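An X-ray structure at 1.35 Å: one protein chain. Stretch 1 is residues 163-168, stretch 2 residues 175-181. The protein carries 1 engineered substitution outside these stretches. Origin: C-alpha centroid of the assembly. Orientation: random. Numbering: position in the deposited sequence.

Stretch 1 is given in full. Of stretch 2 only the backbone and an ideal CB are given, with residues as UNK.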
# COMPACT_ATOMS: atom_id res chain seq x y z
N HIS A 163 7.45 -16.84 4.66
CA HIS A 163 8.56 -17.79 4.63
C HIS A 163 9.04 -17.88 3.18
O HIS A 163 10.23 -17.83 2.90
CB HIS A 163 8.12 -19.17 5.10
CG HIS A 163 9.10 -20.25 4.77
ND1 HIS A 163 10.30 -20.40 5.43
CD2 HIS A 163 9.08 -21.20 3.80
CE1 HIS A 163 10.99 -21.38 4.87
NE2 HIS A 163 10.27 -21.88 3.89
N THR A 164 8.09 -18.04 2.26
CA THR A 164 8.41 -18.13 0.85
C THR A 164 9.11 -16.86 0.36
O THR A 164 10.12 -16.93 -0.34
CB THR A 164 7.13 -18.35 0.01
OG1 THR A 164 6.43 -19.50 0.50
CG2 THR A 164 7.48 -18.56 -1.46
N CYS A 165 8.57 -15.71 0.75
CA CYS A 165 9.13 -14.43 0.35
C CYS A 165 10.61 -14.28 0.71
O CYS A 165 11.36 -13.64 -0.02
CB CYS A 165 8.35 -13.28 0.99
SG CYS A 165 6.66 -13.10 0.37
N VAL A 166 11.02 -14.87 1.82
CA VAL A 166 12.40 -14.77 2.27
C VAL A 166 13.30 -15.93 1.85
O VAL A 166 14.46 -15.73 1.48
CB VAL A 166 12.47 -14.66 3.82
CG1 VAL A 166 13.92 -14.62 4.28
CG2 VAL A 166 11.73 -13.41 4.27
N HIS A 167 12.75 -17.15 1.87
CA HIS A 167 13.53 -18.35 1.58
C HIS A 167 13.39 -19.03 0.23
O HIS A 167 14.12 -19.99 -0.05
CB HIS A 167 13.26 -19.37 2.68
CG HIS A 167 13.70 -18.92 4.04
ND1 HIS A 167 14.99 -19.08 4.49
CD2 HIS A 167 13.03 -18.27 5.02
CE1 HIS A 167 15.10 -18.54 5.69
NE2 HIS A 167 13.93 -18.04 6.04
N ASN A 168 12.47 -18.57 -0.62
CA ASN A 168 12.29 -19.21 -1.92
C ASN A 168 13.61 -19.29 -2.68
O ASN A 168 14.38 -18.33 -2.73
CB ASN A 168 11.27 -18.43 -2.76
CG ASN A 168 10.55 -19.31 -3.76
OD1 ASN A 168 10.03 -18.83 -4.76
ND2 ASN A 168 10.50 -20.61 -3.48
N UNK A 175 12.78 -17.88 -6.54
CA UNK A 175 13.59 -16.79 -6.02
C UNK A 175 12.81 -16.03 -4.96
O UNK A 175 11.58 -15.97 -5.00
CB UNK A 175 14.03 -15.85 -7.15
N UNK A 176 13.51 -15.43 -3.99
CA UNK A 176 12.85 -14.68 -2.92
C UNK A 176 12.39 -13.31 -3.41
O UNK A 176 12.82 -12.84 -4.47
CB UNK A 176 13.79 -14.52 -1.72
N UNK A 177 11.51 -12.67 -2.65
CA UNK A 177 11.02 -11.35 -3.01
C UNK A 177 11.84 -10.24 -2.36
O UNK A 177 11.63 -9.06 -2.63
CB UNK A 177 9.55 -11.21 -2.61
N UNK A 178 12.77 -10.64 -1.50
CA UNK A 178 13.68 -9.72 -0.83
C UNK A 178 15.09 -10.19 -1.14
O UNK A 178 15.35 -11.40 -1.13
CB UNK A 178 13.43 -9.66 0.68
N UNK A 179 15.99 -9.26 -1.42
CA UNK A 179 17.37 -9.63 -1.66
C UNK A 179 17.90 -9.92 -0.26
O UNK A 179 17.81 -9.08 0.64
CB UNK A 179 18.16 -8.55 -2.39
N UNK A 180 18.44 -11.12 -0.07
CA UNK A 180 18.95 -11.53 1.24
C UNK A 180 20.15 -10.75 1.76
O UNK A 180 20.35 -10.65 2.97
CB UNK A 180 19.33 -13.01 1.18
N UNK A 181 20.94 -10.19 0.84
CA UNK A 181 22.12 -9.44 1.24
C UNK A 181 21.83 -8.01 1.66
O UNK A 181 22.35 -7.55 2.68
CB UNK A 181 23.13 -9.43 0.09

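Stretch 1 is the end of a helix that runs through H167, with N168 the first residue to leave helical geometry. The carbonyls of C165, V166 and N168 have no amide partner within stretch 1, and all three lie close to stretch 2.

At position 175 the CA-to-CB bond points away from stretch 1, and the ideal CB lies 5.1 Å from N168 O. The extended backbone (phi/psi -137/151) suits many residues, polar or aromatic, and the contact itself selects none of them. The deposited residue is H175, with chi1 in the m well; the nearest approach of its side chain is CB of H175 to O of N168, 5.1 Å, and its backbone lies beside the side chain of N168.

Position 176 is more restrictive. Its CB projects sideways, and the ideal CB is 3.1 Å from C165 O, a tight approach, and 3.5 Å from V166 O. The backbone N of position 176 is 3.3 Å from N168 O, but a hydrogen on it would point well off that carbonyl, so no donor is called for, and phi of -77° admits proline. A small or compact apolar side chain would suit the space among these carbonyls. The residue is P176, which has no hydrogen to offer N168 O; instead its ring packs against the carbonyls, with CD 3.1 Å from N168 O and CB 3.3 Å from C165 O.

At position 177 the backbone does the principal work. Its nitrogen donates to C165 O at 2.8 Å with an N-H...O angle of 153°, the one hydrogen bond assigned between the stretches, and any residue except proline could supply it. The CB points sideways, on the side where the C165 thiol lies, which favours an apolar chain. M177 fills the position: its SD lies 3.9 Å from C165 SG, although the end of the side chain leads away from stretch 1.

The CB of position 178 points toward stretch 1, but the ideal CB is still 4.5 Å from C165 O. That gap leaves room for a long or broad apolar side chain, leucine, methionine or an aromatic among them, to reach the CB and SG of C165. W178 does so with its six-membered ring: CZ3 is 3.7 Å from C165 CB, and C165 SG sits at the ring edge, 5.5 Å from the centroid. Its chi1 of -91° falls between wells.

Position 179 points away and finds nothing of stretch 1 within 5.5 Å of its ideal CB, so polar residues are as acceptable as any. It is N179, whose OD1 accepts a weak hydrogen bond from the nitrogen of residue 181.

From position 180 the ideal CB reaches nothing, but a long side chain could return to V166 O, where a donor would be welcome. R180 folds back, with all four chi angles near -60° to -70°. Its CD comes 3.3 Å from V166 O, V166 CG1 lies over one guanidinium face, and NH1 is 4.0 Å from H167 CE1.

Position 181 is out of reach, and many residues would serve; D181 makes no contact with stretch 1.

Stretch 2 (175-181) HPMWNRD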
# COMPACT_ATOMS: atom_id res chain seq x y z
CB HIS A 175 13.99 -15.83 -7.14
CG HIS A 175 14.68 -16.50 -8.29
ND1 HIS A 175 14.04 -17.37 -9.14
CD2 HIS A 175 15.96 -16.42 -8.73
CE1 HIS A 175 14.89 -17.80 -10.05
NE2 HIS A 175 16.06 -17.24 -9.83
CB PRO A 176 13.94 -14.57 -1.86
CG PRO A 176 15.18 -14.42 -2.70
CD PRO A 176 14.98 -15.46 -3.78
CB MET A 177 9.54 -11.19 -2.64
CG MET A 177 8.62 -11.96 -3.56
SD MET A 177 6.89 -11.59 -3.24
CE MET A 177 6.15 -12.14 -4.77
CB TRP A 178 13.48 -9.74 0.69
CG TRP A 178 12.50 -8.75 1.20
CD1 TRP A 178 12.77 -7.55 1.81
CD2 TRP A 178 11.07 -8.84 1.13
NE1 TRP A 178 11.60 -6.90 2.12
CE2 TRP A 178 10.55 -7.67 1.71
CE3 TRP A 178 10.19 -9.80 0.63
CZ2 TRP A 178 9.17 -7.43 1.81
CZ3 TRP A 178 8.82 -9.57 0.72
CH2 TRP A 178 8.33 -8.39 1.31
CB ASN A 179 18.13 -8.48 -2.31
CG ASN A 179 19.61 -8.79 -2.48
OD1 ASN A 179 20.36 -8.77 -1.51
ND2 ASN A 179 20.02 -9.07 -3.71
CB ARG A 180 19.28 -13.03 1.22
CG ARG A 180 18.07 -13.91 0.93
CD ARG A 180 17.06 -13.86 2.07
NE ARG A 180 17.56 -14.53 3.27
CZ ARG A 180 17.75 -15.84 3.37
NH1 ARG A 180 18.21 -16.36 4.50
NH2 ARG A 180 17.49 -16.64 2.34
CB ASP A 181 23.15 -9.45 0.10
CG ASP A 181 23.62 -10.85 -0.24
OD1 ASP A 181 24.02 -11.58 0.68
OD2 ASP A 181 23.60 -11.21 -1.44
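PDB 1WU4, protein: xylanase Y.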